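Local structure of 2'-deoxycytidine 5'-triphosphate deaminase (Agrobacterium tumefaciens, 2R9Q) at residues B[36-40]-B[41-45]; B[237-241]-B[242-246]; B[188-192]-B[193-197]; B[65-68]-B[69-72]. The protein probably catalyses the hydrolytic deamination of dCTP to dUTP, which supplies the precursor for thymidine nucleotide synthesis. One frame throughout, in Å; residues are numbered along the deposited sequence.

In the fold
All four contacts join neighbouring residues, yet their chemistry follows their place in the fold. Contact 1 is buried, a hairpin in the N-terminal domain that combines backbone pairing with a buried amide and carboxylate. Contact 4, in the same domain, is a short, partly buried helix with an ion pair at its start and a link to another subunit. Contacts 2 and 3 belong to the C-terminal domain: the former is a turn leading into a strand outermost within this chain and rests on aromatic packing, while the latter is a surface loop with one apolar touch, a CA-H...O contact and a gamma turn. The centres of contacts 3 and 4, about 48 Å apart, lie on opposite sides of the chain's centre.

Contact 1 (B[36-40]-B[41-45]); sequences DQVQP and ASLDL
Gln-37 and Asp-44 are joined twice, once through a side chain and once through the backbone. The amide of Gln-37 sends NE2 to the carbonyl O of Asp-44 at 2.8 Å; the acceptor lies close to the amide plane, while the donor is tilted 34° from the carbonyl plane. In return, Asp-44 N donates to Gln-37 O over 3.0 Å. The glutamine reaches its target because CG stands opposite the backbone N (chi1 -153°) and the rest of the chain is extended, carrying the amide past Asp-44 CB. Its OE1 accepts from Asp-34 N, and bonds at both ends fix the rotation of the amide. Nearer the turn, Gln-39 N bonds to Ser-42 O at 2.8 Å.

These bonds close a short beta hairpin, its first strand, 38-39, only weakly bonded to strand 42-46, that reverses at Pro-40 and Ala-41; strand 162-170 pairs with the second strand, in a domain of the dUTPase clan. The carboxylate of Asp-44 turns toward strand 162-170, where OD1 accepts from Gln-165 and OD2 pairs with Arg-162; Lys-113, from outside that strand, makes a second salt bridge to OD2.

Packing completes the contact on both faces. Val-38 and Leu-43 form an antiparallel non-hydrogen-bonded pair, and their methyls CG2 and CD1 meet at 3.8 Å. The same Leu-43 CD1 lies 3.7 Å from Gln-37 NE2, lining one flank of the amide. Helix 15-23 covers Val-38 through Ile-18 and Arg-19. On the opposite face Gln-39 CB packs 3.6 Å from Ser-42 OG, a buried hydroxyl for which the model offers no hydrogen-bond partner.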
# COMPACT_ATOMS: atom_id res chain seq x y z
N ASP B 36 28.30 -9.20 -27.49
CA ASP B 36 27.47 -10.21 -26.85
C ASP B 36 25.97 -9.94 -26.95
O ASP B 36 25.18 -10.47 -26.15
CB ASP B 36 27.90 -10.33 -25.39
CG ASP B 36 27.67 -9.06 -24.61
OD1 ASP B 36 27.66 -7.96 -25.19
OD2 ASP B 36 27.49 -9.17 -23.39
N GLN B 37 25.57 -9.15 -27.95
CA GLN B 37 24.17 -8.71 -28.07
C GLN B 37 23.27 -9.77 -28.67
O GLN B 37 22.08 -9.86 -28.30
CB GLN B 37 24.03 -7.42 -28.85
CG GLN B 37 22.82 -6.63 -28.46
CD GLN B 37 22.63 -5.40 -29.31
OE1 GLN B 37 23.58 -4.70 -29.60
NE2 GLN B 37 21.40 -5.13 -29.70
N VAL B 38 23.83 -10.58 -29.57
CA VAL B 38 23.09 -11.65 -30.23
C VAL B 38 23.26 -12.93 -29.41
O VAL B 38 24.38 -13.40 -29.17
CB VAL B 38 23.56 -11.87 -31.70
CG1 VAL B 38 22.69 -12.93 -32.39
CG2 VAL B 38 23.56 -10.52 -32.48
N GLN B 39 22.14 -13.44 -28.93
CA GLN B 39 22.12 -14.65 -28.17
C GLN B 39 21.90 -15.77 -29.18
O GLN B 39 21.62 -15.50 -30.36
CB GLN B 39 21.01 -14.60 -27.10
CG GLN B 39 21.03 -13.36 -26.19
CD GLN B 39 22.32 -13.21 -25.44
OE1 GLN B 39 22.99 -14.19 -25.14
NE2 GLN B 39 22.69 -11.97 -25.17
N PRO B 40 22.07 -17.04 -28.74
CA PRO B 40 21.84 -18.21 -29.60
C PRO B 40 20.51 -18.23 -30.38
O PRO B 40 20.51 -18.61 -31.54
CB PRO B 40 21.93 -19.37 -28.61
CG PRO B 40 22.80 -18.89 -27.53
CD PRO B 40 22.56 -17.43 -27.40
N ALA B 41 19.39 -17.79 -29.77
CA ALA B 41 18.06 -17.80 -30.42
C ALA B 41 17.21 -16.53 -30.17
O ALA B 41 15.97 -16.59 -30.19
CB ALA B 41 17.31 -19.02 -29.99
N SER B 42 17.89 -15.39 -29.95
CA SER B 42 17.27 -14.09 -29.70
C SER B 42 18.31 -12.98 -29.76
O SER B 42 19.51 -13.24 -29.83
CB SER B 42 16.56 -14.06 -28.33
OG SER B 42 17.45 -14.42 -27.28
N LEU B 43 17.84 -11.75 -29.75
CA LEU B 43 18.68 -10.58 -29.69
C LEU B 43 18.22 -9.63 -28.56
O LEU B 43 17.06 -9.25 -28.47
CB LEU B 43 18.62 -9.88 -31.04
CG LEU B 43 19.12 -8.45 -31.21
CD1 LEU B 43 20.63 -8.37 -31.30
CD2 LEU B 43 18.42 -7.85 -32.39
N ASP B 44 19.15 -9.27 -27.70
CA ASP B 44 19.00 -8.13 -26.77
C ASP B 44 18.74 -6.81 -27.49
O ASP B 44 19.32 -6.53 -28.54
CB ASP B 44 20.22 -7.98 -25.86
CG ASP B 44 20.26 -9.04 -24.78
OD1 ASP B 44 19.43 -9.98 -24.83
OD2 ASP B 44 21.13 -8.91 -23.87
N LEU B 45 17.83 -6.05 -26.89
CA LEU B 45 17.44 -4.74 -27.35
C LEU B 45 17.99 -3.70 -26.40
O LEU B 45 18.00 -3.89 -25.19
CB LEU B 45 15.91 -4.63 -27.43
CG LEU B 45 15.15 -5.58 -28.34
CD1 LEU B 45 13.66 -5.55 -27.95
CD2 LEU B 45 15.40 -5.23 -29.81

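Contact 2 (B[237-241]-B[242-246])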
# COMPACT_ATOMS: atom_id res chain seq x y z
N ASP B 237 25.46 -5.68 -3.41
CA ASP B 237 25.40 -6.74 -2.42
C ASP B 237 24.02 -7.38 -2.41
O ASP B 237 23.00 -6.68 -2.45
CB ASP B 237 25.68 -6.23 -1.00
CG ASP B 237 26.51 -4.97 -1.00
OD1 ASP B 237 25.93 -3.91 -1.35
OD2 ASP B 237 27.71 -5.05 -0.65
N VAL B 238 23.99 -8.70 -2.31
CA VAL B 238 22.73 -9.44 -2.24
C VAL B 238 21.84 -9.03 -1.04
O VAL B 238 20.66 -8.75 -1.22
CB VAL B 238 22.93 -10.97 -2.36
CG1 VAL B 238 23.49 -11.30 -3.74
CG2 VAL B 238 23.85 -11.52 -1.26
N LEU B 239 22.42 -8.95 0.15
CA LEU B 239 21.66 -8.71 1.38
C LEU B 239 21.05 -7.32 1.57
O LEU B 239 20.28 -7.11 2.50
CB LEU B 239 22.51 -9.04 2.63
CG LEU B 239 22.38 -10.42 3.30
CD1 LEU B 239 21.38 -11.40 2.62
CD2 LEU B 239 23.75 -11.04 3.44
N ASP B 240 21.35 -6.36 0.70
CA ASP B 240 20.64 -5.11 0.85
C ASP B 240 19.59 -4.83 -0.25
O ASP B 240 19.08 -3.70 -0.34
CB ASP B 240 21.58 -3.94 1.20
CG ASP B 240 22.61 -3.69 0.16
OD1 ASP B 240 22.26 -3.77 -1.04
OD2 ASP B 240 23.76 -3.39 0.59
N PHE B 241 19.24 -5.88 -1.01
CA PHE B 241 18.12 -5.90 -1.96
C PHE B 241 17.16 -7.08 -1.80
O PHE B 241 15.97 -6.95 -2.05
CB PHE B 241 18.65 -5.91 -3.38
CG PHE B 241 19.34 -4.65 -3.74
CD1 PHE B 241 18.60 -3.52 -4.05
CD2 PHE B 241 20.74 -4.58 -3.76
CE1 PHE B 241 19.22 -2.35 -4.37
CE2 PHE B 241 21.37 -3.38 -4.06
CZ PHE B 241 20.61 -2.26 -4.37
N TRP B 242 17.70 -8.22 -1.41
CA TRP B 242 16.93 -9.45 -1.31
C TRP B 242 17.03 -9.97 0.11
O TRP B 242 18.04 -9.76 0.76
CB TRP B 242 17.46 -10.45 -2.33
CG TRP B 242 17.30 -10.05 -3.79
CD1 TRP B 242 16.18 -10.20 -4.56
CD2 TRP B 242 18.29 -9.45 -4.64
NE1 TRP B 242 16.40 -9.73 -5.82
CE2 TRP B 242 17.69 -9.27 -5.91
CE3 TRP B 242 19.64 -9.07 -4.45
CZ2 TRP B 242 18.40 -8.72 -7.01
CZ3 TRP B 242 20.35 -8.50 -5.53
CH2 TRP B 242 19.72 -8.32 -6.80
N GLU B 243 15.96 -10.58 0.60
CA GLU B 243 15.95 -11.26 1.88
C GLU B 243 15.91 -12.74 1.60
O GLU B 243 14.95 -13.20 0.97
CB GLU B 243 14.70 -10.96 2.72
CG GLU B 243 14.45 -9.52 3.03
CD GLU B 243 13.09 -9.28 3.67
OE1 GLU B 243 12.26 -10.24 3.71
OE2 GLU B 243 12.86 -8.14 4.13
N PRO B 244 16.91 -13.50 2.10
CA PRO B 244 16.91 -14.97 1.95
C PRO B 244 15.78 -15.60 2.74
O PRO B 244 15.40 -15.07 3.77
CB PRO B 244 18.26 -15.40 2.51
CG PRO B 244 18.94 -14.19 2.99
CD PRO B 244 18.09 -13.01 2.83
N LEU B 245 15.22 -16.67 2.20
CA LEU B 245 14.09 -17.35 2.81
C LEU B 245 14.48 -18.82 2.99
O LEU B 245 15.07 -19.44 2.08
CB LEU B 245 12.81 -17.26 1.96
CG LEU B 245 12.20 -15.92 1.55
CD1 LEU B 245 11.01 -16.17 0.58
CD2 LEU B 245 11.79 -15.05 2.77
N PHE B 246 14.15 -19.34 4.16
CA PHE B 246 14.66 -20.63 4.59
C PHE B 246 13.47 -21.50 4.95
O PHE B 246 12.60 -21.02 5.65
CB PHE B 246 15.62 -20.48 5.79
CG PHE B 246 16.77 -19.58 5.55
CD1 PHE B 246 16.76 -18.27 6.02
CD2 PHE B 246 17.88 -20.03 4.87
CE1 PHE B 246 17.83 -17.42 5.80
CE2 PHE B 246 18.97 -19.19 4.65
CZ PHE B 246 18.95 -17.88 5.12
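Phe-241 and Trp-242, adjacent in sequence, meet edge to face where a type I beta turn over 238-241 enters strand 242-246, which within this chain is an outermost strand of a five-stranded antiparallel sheet. The edge of the phenyl ring is directed at the indole face; the phenyl centroid lies 5.8 Å from that of the indole six-membered ring, and the planes are inclined by 60°. Closer still is the root of the phenylalanine: Phe-241 CB stands over the same indole ring, 3.8 Å from its centroid and 24° off the normal, a CH-pi contact offset toward the rim at CE3. The first torsion of Phe-241 (chi1 -67°) sets CG beside its own backbone N, while CB stays over the indole.

The rim of the indole faces the turn. Val-238 CA lies in the ring plane at this edge, and Val-238 O comes within 3.4 Å of CE3. Leu-239 of the turn reaches on to Pro-244 of the strand, roughly perpendicular to it, with the leucine CD1 at 3.7 Å from both CD and CG of the proline.

Outside the turn, Trp-242 forms another edge-to-face pair with Phe-153, and its NE1 makes a weak hydrogen bond to Arg-118 O, which joins this sheet to residues of the N-terminal domain. Leu-239 also packs on Arg-248 of the second subunit.

Within the turn, one carbonyl serves two donors: Val-238 O accepts from Phe-241 N at 3.2 Å and from Trp-242 N at 3.0 Å, the latter bond nearly straight at the hydrogen (160°).

Contact 3 (B[188-192]-B[193-197])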
# COMPACT_ATOMS: atom_id res chain seq x y z
N THR B 188 18.07 -35.62 -23.08
CA THR B 188 17.40 -35.56 -21.78
C THR B 188 16.76 -34.17 -21.64
O THR B 188 17.46 -33.18 -21.70
CB THR B 188 18.38 -35.86 -20.59
OG1 THR B 188 18.48 -37.28 -20.39
CG2 THR B 188 17.90 -35.25 -19.30
N LEU B 189 15.43 -34.11 -21.53
CA LEU B 189 14.72 -32.84 -21.27
C LEU B 189 14.51 -32.55 -19.77
O LEU B 189 14.58 -31.40 -19.35
CB LEU B 189 13.37 -32.80 -22.01
CG LEU B 189 13.37 -32.81 -23.54
CD1 LEU B 189 11.95 -32.58 -24.03
CD2 LEU B 189 14.33 -31.80 -24.14
N VAL B 190 14.23 -33.58 -18.99
CA VAL B 190 14.18 -33.49 -17.53
C VAL B 190 14.99 -34.65 -16.95
O VAL B 190 14.84 -35.78 -17.39
CB VAL B 190 12.75 -33.59 -17.01
CG1 VAL B 190 12.72 -33.35 -15.52
CG2 VAL B 190 11.87 -32.59 -17.75
N ALA B 191 15.85 -34.36 -15.97
CA ALA B 191 16.69 -35.39 -15.34
C ALA B 191 15.85 -36.30 -14.44
O ALA B 191 16.10 -36.40 -13.25
CB ALA B 191 17.81 -34.74 -14.54
N SER B 192 14.87 -36.98 -15.03
CA SER B 192 13.86 -37.73 -14.29
C SER B 192 12.90 -38.44 -15.28
O SER B 192 12.16 -37.77 -16.01
CB SER B 192 13.07 -36.79 -13.38
OG SER B 192 12.13 -37.51 -12.60
N GLU B 193 12.93 -39.77 -15.28
CA GLU B 193 12.17 -40.59 -16.24
C GLU B 193 10.79 -41.04 -15.70
O GLU B 193 10.71 -41.92 -14.84
CB GLU B 193 13.00 -41.80 -16.67
CG GLU B 193 14.23 -41.40 -17.51
CD GLU B 193 15.14 -42.58 -17.85
OE1 GLU B 193 14.62 -43.65 -18.25
OE2 GLU B 193 16.39 -42.42 -17.72
N ASN B 194 9.71 -40.43 -16.20
CA ASN B 194 9.78 -39.33 -17.18
C ASN B 194 8.85 -38.15 -16.82
O ASN B 194 8.01 -38.28 -15.92
CB ASN B 194 9.66 -39.88 -18.65
CG ASN B 194 8.33 -40.57 -18.95
OD1 ASN B 194 7.33 -39.92 -19.25
ND2 ASN B 194 8.35 -41.91 -18.95
N PRO B 195 9.02 -36.98 -17.48
CA PRO B 195 8.29 -35.78 -17.05
C PRO B 195 6.79 -35.80 -17.33
O PRO B 195 6.30 -36.68 -18.03
CB PRO B 195 8.93 -34.68 -17.90
CG PRO B 195 9.31 -35.38 -19.14
CD PRO B 195 9.87 -36.67 -18.64
N ASN B 196 6.10 -34.81 -16.78
CA ASN B 196 4.71 -34.52 -17.13
C ASN B 196 4.65 -33.59 -18.34
O ASN B 196 4.63 -32.38 -18.19
CB ASN B 196 3.97 -33.89 -15.94
CG ASN B 196 2.54 -33.46 -16.29
OD1 ASN B 196 2.02 -33.81 -17.36
ND2 ASN B 196 1.91 -32.70 -15.40
N VAL B 197 4.60 -34.18 -19.54
CA VAL B 197 4.41 -33.44 -20.80
C VAL B 197 2.92 -33.13 -21.00
O VAL B 197 2.08 -33.98 -20.78
CB VAL B 197 4.98 -34.22 -22.02
CG1 VAL B 197 4.89 -33.39 -23.30
CG2 VAL B 197 6.41 -34.64 -21.76
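The loop between helix 177-186 and strand 202-205 doubles back so that Val-190 meets Pro-195, and an inverse gamma turn centred on Ala-191 begins the reversal. In that turn Ser-192 N donates to Val-190 O at 2.6 Å, a short span that bends the chain sharply. The peptide between Glu-193 and Asn-194 is modelled as cis, a second kink in the reversal.

Between the two arms, Val-190 CG2 touches Pro-195 CB at 3.6 Å and CG at 4.0 Å. The valine and the proline run alongside one another, pointing oppositely. Because CG1 of the valine takes the place opposite the backbone N (chi1 -174°), CG2 is the branch left to meet the proline. Nearer the tip, the carbonyl of Ser-192 receives a CA-H...O contact from Asn-194 CA at 3.1 Å, with 142° at the hydrogen. No conventional hydrogen bond crosses between 188-192 and 193-197.

Around the loop, His-184 of helix 177-186 donates through NE2 to Val-190 O and also packs on Pro-195. Val-190 rests on Ile-202 of strand 202-205, Asn-196 makes a backbone hydrogen bond with Ala-203 of the same strand, and Leu-189 reaches Tyr-337 of strand 331-339.

Contact 4 (B[65-68]-B[69-72]); sequences RVID and KLNR
Ile-67 and Leu-70 touch through their outermost methyls, CD1 on CD2 at 3.9 Å, one side chain lying across the other. Ile-67 CG1 is opposite the backbone N (chi1 -152°), which puts CD1 at Leu-70. Behind them run the backbone bonds of the short helix 66-71: Leu-70 N donates to Val-66 O at 3.1 Å in an almost straight line, and Asn-71 N to Ile-67 O at 3.0 Å. The end bonds, Lys-69 N to Arg-65 O and Arg-72 N to Asp-68 O, are weak.

Arg-65, at the N-cap position, folds its side chain back over the first turn. Its NH2 forms a salt bridge with Asp-68 OD1 at 3.1 Å, meeting the oxygen on its syn side, though 27° out of the carboxylate plane. Ile-67 CG2 sits over the centre of the guanidinium, 3.3 Å above its plane, and backs one face of the group. Lys-69 CD lies over one face of the Arg-72 guanidinium, but toward its rim.

Farther out, Lys-69 NZ bonds to the carbonyls of Met-59 and Pro-60 and makes a salt bridge with Glu-327 of the third subunit. Asp-128 OD1 accepts from Val-66 N at the helix start. The helix lies against strand 143-150, where Tyr-145 meets both Val-66 and Ile-67, while Leu-70 packs on Phe-58 in a loop.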
# COMPACT_ATOMS: atom_id res chain seq x y z
N ARG B 65 0.91 5.30 -35.22
CA ARG B 65 2.33 5.31 -34.85
C ARG B 65 2.48 5.55 -33.35
O ARG B 65 1.75 6.34 -32.77
CB ARG B 65 3.10 6.38 -35.62
CG ARG B 65 3.07 6.22 -37.15
CD ARG B 65 4.07 7.13 -37.84
NE ARG B 65 3.94 8.53 -37.42
CZ ARG B 65 4.93 9.43 -37.39
NH1 ARG B 65 6.18 9.11 -37.75
NH2 ARG B 65 4.67 10.67 -36.97
N VAL B 66 3.42 4.85 -32.73
CA VAL B 66 3.68 5.03 -31.31
C VAL B 66 4.01 6.50 -30.99
O VAL B 66 3.54 7.04 -29.99
CB VAL B 66 4.80 4.08 -30.79
CG1 VAL B 66 5.17 4.44 -29.36
CG2 VAL B 66 4.37 2.62 -30.89
N ILE B 67 4.78 7.14 -31.89
CA ILE B 67 5.17 8.54 -31.73
C ILE B 67 3.99 9.52 -31.74
O ILE B 67 4.06 10.53 -31.07
CB ILE B 67 6.31 8.97 -32.74
CG1 ILE B 67 7.16 10.09 -32.13
CG2 ILE B 67 5.75 9.35 -34.12
CD1 ILE B 67 7.90 9.72 -30.84
N ASP B 68 2.91 9.21 -32.45
CA ASP B 68 1.70 10.03 -32.42
C ASP B 68 0.99 10.00 -31.08
O ASP B 68 0.67 11.05 -30.50
CB ASP B 68 0.71 9.60 -33.51
CG ASP B 68 1.23 9.85 -34.91
OD1 ASP B 68 2.17 10.66 -35.08
OD2 ASP B 68 0.70 9.22 -35.84
N LYS B 69 0.72 8.81 -30.57
CA LYS B 69 0.12 8.68 -29.24
C LYS B 69 0.94 9.42 -28.15
O LYS B 69 0.38 10.18 -27.35
CB LYS B 69 -0.09 7.21 -28.90
CG LYS B 69 -1.17 6.56 -29.74
CD LYS B 69 -2.60 6.93 -29.27
CE LYS B 69 -3.21 5.88 -28.33
NZ LYS B 69 -4.20 4.98 -28.98
N LEU B 70 2.24 9.20 -28.13
CA LEU B 70 3.17 9.98 -27.31
C LEU B 70 2.95 11.49 -27.43
O LEU B 70 2.75 12.16 -26.43
CB LEU B 70 4.63 9.63 -27.70
CG LEU B 70 5.51 8.79 -26.76
CD1 LEU B 70 4.69 7.84 -25.93
CD2 LEU B 70 6.60 8.05 -27.54
N ASN B 71 2.98 12.01 -28.64
CA ASN B 71 2.71 13.44 -28.91
C ASN B 71 1.28 13.89 -28.55
O ASN B 71 1.01 15.09 -28.46
CB ASN B 71 2.94 13.75 -30.40
CG ASN B 71 4.38 13.57 -30.83
OD1 ASN B 71 5.27 13.32 -30.02
ND2 ASN B 71 4.61 13.69 -32.13
N ARG B 72 0.37 12.94 -28.37
CA ARG B 72 -0.99 13.23 -27.92
C ARG B 72 -1.08 13.38 -26.39
O ARG B 72 -2.13 13.77 -25.86
CB ARG B 72 -1.93 12.12 -28.38
CG ARG B 72 -3.39 12.46 -28.38
CD ARG B 72 -4.17 11.34 -29.01
NE ARG B 72 -4.63 10.35 -28.05
CZ ARG B 72 -5.28 9.23 -28.37
NH1 ARG B 72 -5.52 8.94 -29.65
NH2 ARG B 72 -5.67 8.39 -27.42